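Local atomic coordinates of hypothetical protein TTMA177 (Thermus thermophilus phage TMA, PDB entry 2ZDJ), a protein that is of unknown function but folds as a small single-chain alpha-plus-beta domain with a cystatin-like arrangement of helix and antiparallel sheet. Residues H37-K42 against E49-I54; L16-Q21 against F57-F62. One frame throughout, in Å; residues are numbered along the deposited sequence.

Overall arrangement
Contact 1 (37-42 against 49-54) is the buried centre of this small protein, about 1 Å from the centre of the chain, whereas contact 2 (16-21 against 57-62) lies at the surface, about 8 Å from it. The first joins neighbouring strands through antiparallel backbone hydrogen bonds, interrupted by a bulge at one end, and apolar side chains, with one charged pair; the second rests on one side-chain-to-backbone bond and the packing of a few side chains. Their centres are about 9 Å apart, and they touch where strands 15-17 and 38-44 run as neighbours: Ile17 N lies 2.8 Å from Leu39 O, a probable hydrogen bond. Contact 2 thus ties a loop to the end of edge strand 15-17 and the turn after it.

Contact 1 of 2, residues H37-K42 against E49-I54; sequences HALFVK and EEVWGI
Phe40 and Trp52 leave the same face of the sheet with CB atoms 4.2 Å apart, but their rings turn away from each other. The Trp52 indole has Phe40 O at its edge, and Phe10 bridges them, stacked on Phe40 and edge-to-face with Trp52. Further along, Ile54 crosses Phe40 at about a right angle, its CD1 4.0 Å from Phe40 CE2. Both, wholly apolar, suit the buried middle of the face. Strands 38-42 and 50-54 are arms of an antiparallel beta hairpin in the cystatin-like sheet; at this hydrogen-bonded pair Phe40 N to Trp52 O and Trp52 N to Phe40 O are both 2.8 Å. On the opposite face Val41 CG1 meets Val51 CG2 at 4.1 Å, and Leu39 CD2 comes to 3.9 Å from CA of Gly53, which puts no side chain there; Leu39 and Val51 also touch helix 20-30. At the far end Glu49 and Glu50 both face Lys42 in a classic beta bulge, so Lys42 O accepts from both backbone nitrogens. Glu50, extended beyond CG, satisfies the indole N-H: Trp52 NE1 donates to the anti lone pair of Glu50 OE1 (3.0 Å, 166°, in the indole plane), while Tyr14 OH also bonds OE1. This grip should restrain the indole's rotation. Lys42, bent at chi2 and chi3, brings NZ to Glu50 OE2 in a salt bridge, though OE2 is less surely placed.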
ATOM      1  N   HIS A  37      -0.431   6.457   5.489  1.00 21.06           N
ATOM      2  CA  HIS A  37      -1.739   6.505   6.134  1.00 26.76           C
ATOM      3  C   HIS A  37      -2.772   5.666   5.393  1.00 25.35           C
ATOM      4  O   HIS A  37      -3.940   5.637   5.755  1.00 32.60           O
ATOM      5  CB  HIS A  37      -2.229   7.953   6.251  1.00 40.46           C
ATOM      6  CG  HIS A  37      -1.420   8.788   7.194  1.00 44.25           C
ATOM      7  ND1 HIS A  37      -1.128   8.384   8.479  1.00 52.51           N
ATOM      8  CD2 HIS A  37      -0.855  10.010   7.047  1.00 47.01           C
ATOM      9  CE1 HIS A  37      -0.418   9.320   9.083  1.00 50.10           C
ATOM     10  NE2 HIS A  37      -0.239  10.317   8.235  1.00 44.91           N
ATOM     11  N   ALA A  38      -2.328   4.977   4.351  1.00 25.19           N
ATOM     12  CA  ALA A  38      -3.194   4.112   3.569  1.00 28.20           C
ATOM     13  C   ALA A  38      -2.283   3.238   2.731  1.00 28.06           C
ATOM     14  O   ALA A  38      -1.195   3.662   2.319  1.00 26.41           O
ATOM     15  CB  ALA A  38      -4.108   4.923   2.675  1.00 26.29           C
ATOM     16  N   LEU A  39      -2.723   2.016   2.494  1.00 24.81           N
ATOM     17  CA  LEU A  39      -1.936   1.075   1.720  1.00 17.66           C
ATOM     18  C   LEU A  39      -2.727   0.518   0.558  1.00 21.17           C
ATOM     19  O   LEU A  39      -3.955   0.530   0.560  1.00 18.85           O
ATOM     20  CB  LEU A  39      -1.498  -0.085   2.609  1.00 21.81           C
ATOM     21  CG  LEU A  39      -0.686   0.242   3.866  1.00 22.43           C
ATOM     22  CD1 LEU A  39      -0.525  -1.006   4.703  1.00 18.88           C
ATOM     23  CD2 LEU A  39       0.683   0.799   3.466  1.00 18.75           C
ATOM     24  N   PHE A  40      -1.998   0.069  -0.454  1.00 18.98           N
ATOM     25  CA  PHE A  40      -2.575  -0.580  -1.611  1.00 19.69           C
ATOM     26  C   PHE A  40      -1.828  -1.899  -1.538  1.00 20.90           C
ATOM     27  O   PHE A  40      -0.589  -1.933  -1.573  1.00 16.92           O
ATOM     28  CB  PHE A  40      -2.241   0.177  -2.897  1.00 22.78           C
ATOM     29  CG  PHE A  40      -3.188   1.310  -3.198  1.00 22.69           C
ATOM     30  CD1 PHE A  40      -4.424   1.059  -3.778  1.00 19.92           C
ATOM     31  CD2 PHE A  40      -2.837   2.624  -2.909  1.00 31.02           C
ATOM     32  CE1 PHE A  40      -5.305   2.105  -4.072  1.00 25.20           C
ATOM     33  CE2 PHE A  40      -3.712   3.683  -3.198  1.00 29.69           C
ATOM     34  CZ  PHE A  40      -4.944   3.421  -3.781  1.00 28.49           C
ATOM     35  N   VAL A  41      -2.569  -2.984  -1.388  1.00 15.70           N
ATOM     36  CA  VAL A  41      -1.924  -4.276  -1.271  1.00 17.77           C
ATOM     37  C   VAL A  41      -2.383  -5.257  -2.333  1.00 20.73           C
ATOM     38  O   VAL A  41      -3.550  -5.267  -2.728  1.00 19.55           O
ATOM     39  CB  VAL A  41      -2.222  -4.921   0.102  1.00 18.58           C
ATOM     40  CG1 VAL A  41      -1.688  -4.061   1.236  1.00 13.86           C
ATOM     41  CG2 VAL A  41      -3.718  -5.097   0.257  1.00 20.24           C
ATOM     42  N   LYS A  42      -1.456  -6.071  -2.814  1.00 17.14           N
ATOM     43  CA  LYS A  42      -1.824  -7.101  -3.764  1.00 16.83           C
ATOM     44  C   LYS A  42      -1.627  -8.378  -2.975  1.00 15.29           C
ATOM     45  O   LYS A  42      -0.538  -8.655  -2.468  1.00 15.50           O
ATOM     46  CB  LYS A  42      -0.932  -7.100  -4.999  1.00 18.39           C
ATOM     47  CG  LYS A  42      -1.036  -8.400  -5.804  1.00 29.54           C
ATOM     48  CD  LYS A  42      -0.939  -8.181  -7.307  1.00 27.64           C
ATOM     49  CE  LYS A  42       0.316  -7.437  -7.708  1.00 31.05           C
ATOM     50  NZ  LYS A  42       0.375  -7.220  -9.177  1.00 20.55           N
ATOM     51  N   GLU A  49       1.577 -10.128  -1.578  1.00 22.89           N
ATOM     52  CA  GLU A  49       2.573 -10.140  -2.643  1.00 18.91           C
ATOM     53  C   GLU A  49       3.200  -8.765  -2.843  1.00 15.57           C
ATOM     54  O   GLU A  49       4.377  -8.643  -3.189  1.00 16.45           O
ATOM     55  CB  GLU A  49       1.932 -10.608  -3.945  1.00 24.13           C
ATOM     56  CG  GLU A  49       2.923 -10.848  -5.070  1.00 33.01           C
ATOM     57  CD  GLU A  49       3.884 -11.978  -4.762  1.00 36.93           C
ATOM     58  OE1 GLU A  49       3.415 -13.068  -4.358  1.00 33.90           O
ATOM     59  OE2 GLU A  49       5.108 -11.773  -4.928  1.00 44.32           O
ATOM     60  N   GLU A  50       2.401  -7.724  -2.642  1.00  8.58           N
ATOM     61  CA  GLU A  50       2.888  -6.363  -2.775  1.00 14.14           C
ATOM     62  C   GLU A  50       2.226  -5.475  -1.737  1.00 16.55           C
ATOM     63  O   GLU A  50       1.083  -5.710  -1.327  1.00 18.22           O
ATOM     64  CB  GLU A  50       2.591  -5.802  -4.180  1.00 14.12           C
ATOM     65  CG  GLU A  50       3.482  -6.331  -5.298  1.00 19.94           C
ATOM     66  CD  GLU A  50       3.085  -5.805  -6.686  1.00 27.47           C
ATOM     67  OE1 GLU A  50       2.802  -4.594  -6.835  1.00 25.61           O
ATOM     68  OE2 GLU A  50       3.070  -6.606  -7.634  1.00 26.12           O
ATOM     69  N   VAL A  51       2.961  -4.465  -1.295  1.00 14.10           N
ATOM     70  CA  VAL A  51       2.433  -3.496  -0.351  1.00 15.45           C
ATOM     71  C   VAL A  51       2.975  -2.122  -0.748  1.00 14.21           C
ATOM     72  O   VAL A  51       4.182  -1.918  -0.858  1.00 16.17           O
ATOM     73  CB  VAL A  51       2.838  -3.828   1.113  1.00 15.11           C
ATOM     74  CG1 VAL A  51       2.309  -2.766   2.054  1.00 13.35           C
ATOM     75  CG2 VAL A  51       2.272  -5.187   1.512  1.00 17.42           C
ATOM     76  N   TRP A  52       2.069  -1.188  -0.994  1.00 18.68           N
ATOM     77  CA  TRP A  52       2.462   0.166  -1.371  1.00 18.17           C
ATOM     78  C   TRP A  52       1.792   1.159  -0.444  1.00 19.49           C
ATOM     79  O   TRP A  52       0.671   0.936   0.007  1.00 22.44           O
ATOM     80  CB  TRP A  52       1.987   0.499  -2.780  1.00 14.66           C
ATOM     81  CG  TRP A  52       2.503  -0.352  -3.863  1.00 12.85           C
ATOM     82  CD1 TRP A  52       2.150  -1.642  -4.139  1.00 16.12           C
ATOM     83  CD2 TRP A  52       3.391   0.055  -4.907  1.00 17.00           C
ATOM     84  NE1 TRP A  52       2.758  -2.062  -5.299  1.00 13.49           N
ATOM     85  CE2 TRP A  52       3.526  -1.038  -5.791  1.00 20.98           C
ATOM     86  CE3 TRP A  52       4.082   1.244  -5.187  1.00 22.45           C
ATOM     87  CZ2 TRP A  52       4.329  -0.980  -6.941  1.00 25.65           C
ATOM     88  CZ3 TRP A  52       4.881   1.305  -6.331  1.00 23.58           C
ATOM     89  CH2 TRP A  52       4.995   0.197  -7.194  1.00 25.94           C
ATOM     90  N   GLY A  53       2.452   2.279  -0.181  1.00 21.37           N
ATOM     91  CA  GLY A  53       1.822   3.267   0.671  1.00 16.39           C
ATOM     92  C   GLY A  53       1.753   4.651   0.065  1.00 14.65           C
ATOM     93  O   GLY A  53       2.507   4.989  -0.849  1.00 19.15           O
ATOM     94  N   ILE A  54       0.799   5.436   0.549  1.00 20.45           N
ATOM     95  CA  ILE A  54       0.653   6.814   0.129  1.00 23.16           C
ATOM     96  C   ILE A  54       0.587   7.556   1.448  1.00 26.59           C
ATOM     97  O   ILE A  54       0.059   7.037   2.439  1.00 23.64           O
ATOM     98  CB  ILE A  54      -0.627   7.091  -0.736  1.00 26.10           C
ATOM     99  CG1 ILE A  54      -1.911   6.838   0.052  1.00 25.47           C
ATOM    100  CG2 ILE A  54      -0.589   6.248  -1.997  1.00 26.80           C
ATOM    101  CD1 ILE A  54      -2.304   5.409   0.140  1.00 37.40           C
TER

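Contact 2 of 2, residues L16-Q21 against F57-F62; sequences LIQDSQ and FVPYNF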
ATOM      1  N   LEU A  16      -7.367  -1.498  -1.386  1.00 25.20           N
ATOM      2  CA  LEU A  16      -7.050  -0.357  -0.542  1.00 25.50           C
ATOM      3  C   LEU A  16      -7.256  -0.687   0.928  1.00 24.71           C
ATOM      4  O   LEU A  16      -8.256  -1.294   1.298  1.00 26.33           O
ATOM      5  CB  LEU A  16      -7.925   0.833  -0.925  1.00 23.57           C
ATOM      6  CG  LEU A  16      -7.790   2.102  -0.074  1.00 24.79           C
ATOM      7  CD1 LEU A  16      -6.453   2.758  -0.337  1.00 19.31           C
ATOM      8  CD2 LEU A  16      -8.922   3.069  -0.419  1.00 23.42           C
ATOM      9  N   ILE A  17      -6.296  -0.300   1.759  1.00 21.09           N
ATOM     10  CA  ILE A  17      -6.377  -0.533   3.193  1.00 22.79           C
ATOM     11  C   ILE A  17      -6.252   0.832   3.857  1.00 24.86           C
ATOM     12  O   ILE A  17      -5.253   1.535   3.657  1.00 22.48           O
ATOM     13  CB  ILE A  17      -5.212  -1.422   3.715  1.00 25.06           C
ATOM     14  CG1 ILE A  17      -5.176  -2.763   2.974  1.00 26.06           C
ATOM     15  CG2 ILE A  17      -5.351  -1.628   5.208  1.00 24.98           C
ATOM     16  CD1 ILE A  17      -6.378  -3.588   3.123  1.00 24.49           C
ATOM     17  N   GLN A  18      -7.267   1.211   4.628  1.00 24.05           N
ATOM     18  CA  GLN A  18      -7.255   2.495   5.326  1.00 31.12           C
ATOM     19  C   GLN A  18      -7.331   2.351   6.840  1.00 25.68           C
ATOM     20  O   GLN A  18      -6.929   3.249   7.565  1.00 23.82           O
ATOM     21  CB  GLN A  18      -8.404   3.387   4.843  1.00 25.59           C
ATOM     22  CG  GLN A  18      -8.185   3.986   3.460  1.00 33.74           C
ATOM     23  CD  GLN A  18      -9.354   4.845   2.995  1.00 34.52           C
ATOM     24  OE1 GLN A  18     -10.478   4.363   2.863  1.00 30.63           O
ATOM     25  NE2 GLN A  18      -9.088   6.125   2.742  1.00 31.09           N
ATOM     26  N   ASP A  19      -7.852   1.229   7.321  1.00 34.14           N
ATOM     27  CA  ASP A  19      -7.949   1.041   8.758  1.00 35.91           C
ATOM     28  C   ASP A  19      -6.598   1.187   9.434  1.00 33.70           C
ATOM     29  O   ASP A  19      -5.693   0.377   9.235  1.00 30.84           O
ATOM     30  CB  ASP A  19      -8.518  -0.327   9.114  1.00 37.80           C
ATOM     31  CG  ASP A  19      -8.454  -0.592  10.611  1.00 45.46           C
ATOM     32  OD1 ASP A  19      -9.098   0.163  11.373  1.00 46.03           O
ATOM     33  OD2 ASP A  19      -7.746  -1.535  11.029  1.00 49.77           O
ATOM     34  N   SER A  20      -6.486   2.225  10.252  1.00 32.77           N
ATOM     35  CA  SER A  20      -5.267   2.527  10.992  1.00 36.23           C
ATOM     36  C   SER A  20      -4.587   1.304  11.606  1.00 31.45           C
ATOM     37  O   SER A  20      -3.380   1.120  11.469  1.00 35.07           O
ATOM     38  CB  SER A  20      -5.587   3.534  12.102  1.00 36.03           C
ATOM     39  OG  SER A  20      -4.448   3.803  12.899  1.00 42.16           O
ATOM     40  N   GLN A  21      -5.369   0.476  12.286  1.00 33.89           N
ATOM     41  CA  GLN A  21      -4.836  -0.702  12.941  1.00 32.47           C
ATOM     42  C   GLN A  21      -4.342  -1.777  11.991  1.00 30.12           C
ATOM     43  O   GLN A  21      -3.398  -2.503  12.309  1.00 28.14           O
ATOM     44  CB  GLN A  21      -5.879  -1.284  13.892  1.00 34.31           C
ATOM     45  CG  GLN A  21      -6.281  -0.313  14.991  1.00 44.51           C
ATOM     46  CD  GLN A  21      -5.102   0.121  15.841  1.00 50.91           C
ATOM     47  OE1 GLN A  21      -4.579  -0.658  16.637  1.00 49.66           O
ATOM     48  NE2 GLN A  21      -4.671   1.372  15.667  1.00 50.05           N
ATOM     49  N   PHE A  57      -4.442   9.779   3.714  1.00 33.11           N
ATOM     50  CA  PHE A  57      -5.442   8.800   4.138  1.00 33.31           C
ATOM     51  C   PHE A  57      -6.431   8.590   2.998  1.00 35.17           C
ATOM     52  O   PHE A  57      -6.931   7.484   2.780  1.00 31.18           O
ATOM     53  CB  PHE A  57      -6.203   9.295   5.366  1.00 39.19           C
ATOM     54  CG  PHE A  57      -7.196   8.306   5.898  1.00 39.80           C
ATOM     55  CD1 PHE A  57      -6.771   7.193   6.619  1.00 43.15           C
ATOM     56  CD2 PHE A  57      -8.554   8.470   5.659  1.00 38.64           C
ATOM     57  CE1 PHE A  57      -7.691   6.255   7.099  1.00 46.94           C
ATOM     58  CE2 PHE A  57      -9.480   7.539   6.133  1.00 43.98           C
ATOM     59  CZ  PHE A  57      -9.046   6.429   6.855  1.00 42.08           C
ATOM     60  N   VAL A  58      -6.709   9.669   2.277  1.00 33.98           N
ATOM     61  CA  VAL A  58      -7.619   9.620   1.150  1.00 33.55           C
ATOM     62  C   VAL A  58      -6.810   9.358  -0.109  1.00 34.79           C
ATOM     63  O   VAL A  58      -5.778   9.986  -0.340  1.00 33.05           O
ATOM     64  CB  VAL A  58      -8.368  10.952   0.971  1.00 39.84           C
ATOM     65  CG1 VAL A  58      -9.396  10.823  -0.152  1.00 39.02           C
ATOM     66  CG2 VAL A  58      -9.032  11.359   2.282  1.00 39.47           C
ATOM     67  N   PRO A  59      -7.261   8.413  -0.937  1.00 33.18           N
ATOM     68  CA  PRO A  59      -6.542   8.101  -2.173  1.00 32.88           C
ATOM     69  C   PRO A  59      -6.939   9.006  -3.340  1.00 31.77           C
ATOM     70  O   PRO A  59      -8.097   9.032  -3.743  1.00 43.27           O
ATOM     71  CB  PRO A  59      -6.922   6.647  -2.419  1.00 34.53           C
ATOM     72  CG  PRO A  59      -8.380   6.623  -1.965  1.00 29.90           C
ATOM     73  CD  PRO A  59      -8.329   7.428  -0.671  1.00 31.30           C
ATOM     74  N   TYR A  60      -5.979   9.758  -3.867  1.00 27.88           N
ATOM     75  CA  TYR A  60      -6.224  10.630  -5.009  1.00 24.75           C
ATOM     76  C   TYR A  60      -5.462  10.017  -6.168  1.00 23.26           C
ATOM     77  O   TYR A  60      -4.297   9.655  -6.023  1.00 24.25           O
ATOM     78  CB  TYR A  60      -5.708  12.052  -4.741  1.00 25.61           C
ATOM     79  CG  TYR A  60      -6.546  12.819  -3.742  1.00 29.19           C
ATOM     80  CD1 TYR A  60      -7.715  13.475  -4.137  1.00 25.71           C
ATOM     81  CD2 TYR A  60      -6.198  12.846  -2.388  1.00 26.14           C
ATOM     82  CE1 TYR A  60      -8.511  14.135  -3.209  1.00 27.16           C
ATOM     83  CE2 TYR A  60      -6.991  13.499  -1.457  1.00 20.67           C
ATOM     84  CZ  TYR A  60      -8.141  14.138  -1.869  1.00 27.12           C
ATOM     85  OH  TYR A  60      -8.932  14.761  -0.935  1.00 32.66           O
ATOM     86  N   ASN A  61      -6.118   9.896  -7.316  1.00 21.66           N
ATOM     87  CA  ASN A  61      -5.479   9.302  -8.481  1.00 22.93           C
ATOM     88  C   ASN A  61      -4.129   9.899  -8.808  1.00 24.68           C
ATOM     89  O   ASN A  61      -3.291   9.224  -9.406  1.00 28.36           O
ATOM     90  CB  ASN A  61      -6.371   9.423  -9.720  1.00 24.49           C
ATOM     91  CG  ASN A  61      -7.508   8.428  -9.716  1.00 28.76           C
ATOM     92  OD1 ASN A  61      -7.438   7.385  -9.059  1.00 28.43           O
ATOM     93  ND2 ASN A  61      -8.558   8.735 -10.459  1.00 22.40           N
ATOM     94  N   PHE A  62      -3.916  11.157  -8.421  1.00 26.67           N
ATOM     95  CA  PHE A  62      -2.661  11.832  -8.726  1.00 24.68           C
ATOM     96  C   PHE A  62      -1.545  11.632  -7.713  1.00 21.67           C
ATOM     97  O   PHE A  62      -0.408  12.012  -7.958  1.00 21.18           O
ATOM     98  CB  PHE A  62      -2.913  13.327  -8.968  1.00 21.24           C
ATOM     99  CG  PHE A  62      -3.730  13.999  -7.900  1.00 18.14           C
ATOM    100  CD1 PHE A  62      -3.163  14.328  -6.669  1.00 19.06           C
ATOM    101  CD2 PHE A  62      -5.059  14.329  -8.134  1.00 13.44           C
ATOM    102  CE1 PHE A  62      -3.907  14.977  -5.682  1.00 21.81           C
ATOM    103  CE2 PHE A  62      -5.823  14.983  -7.151  1.00 19.30           C
ATOM    104  CZ  PHE A  62      -5.245  15.307  -5.922  1.00 17.37           C
TER
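Residues 16-17 end a short edge strand, and the chain then turns through Gln18 and Asp19 into the helix that begins at Ser20. The facing segment, 57-62, is an irregular loop. No backbone pairing joins the two, and the nearest CA atoms, those of Gln18 and Phe57, are 6.7 Å apart. What links them is the side chain of Gln18, whose CB points toward the loop. With CG anti to the carbonyl carbon, the chain extended beyond it and the amide turned at chi3 (-61°), NE2 donates a hydrogen bond to Phe57 O at 2.5 Å, a model value so unusually short that its exact length carries little weight. The oxygen lies in the amide plane, but NE2 sits above the carbonyl plane, 31° out of it and not on a lone pair. A glutamine suits this place: it is long enough to span the gap, and its uncharged NH2 can satisfy a loop carbonyl. The same side chain packs on the Phe57 ring. Phe57 CG is anti to its backbone N, which swings the ring back over Gln18, so that NE2 lies 3.7 Å above one ring face, offset toward the rim, with the amide and ring planes only 19° apart. Gln18 CB meets the Phe57 ring at CZ and CE1, both 3.7 Å away, while Gln18 O lies 3.1 Å from Phe57 CE1. Pro59 CG touches Leu16 CD2 at 3.9 Å, the compact proline ring offering a rigid apolar surface to the methyl group. Leu16 and Pro59 both also touch Phe40 of strand 38-44. The loop between strands 47-54 and 64-67 is thereby drawn against edge strand 15-17, just before helix 20-30, where Asp19 stands at the N-cap.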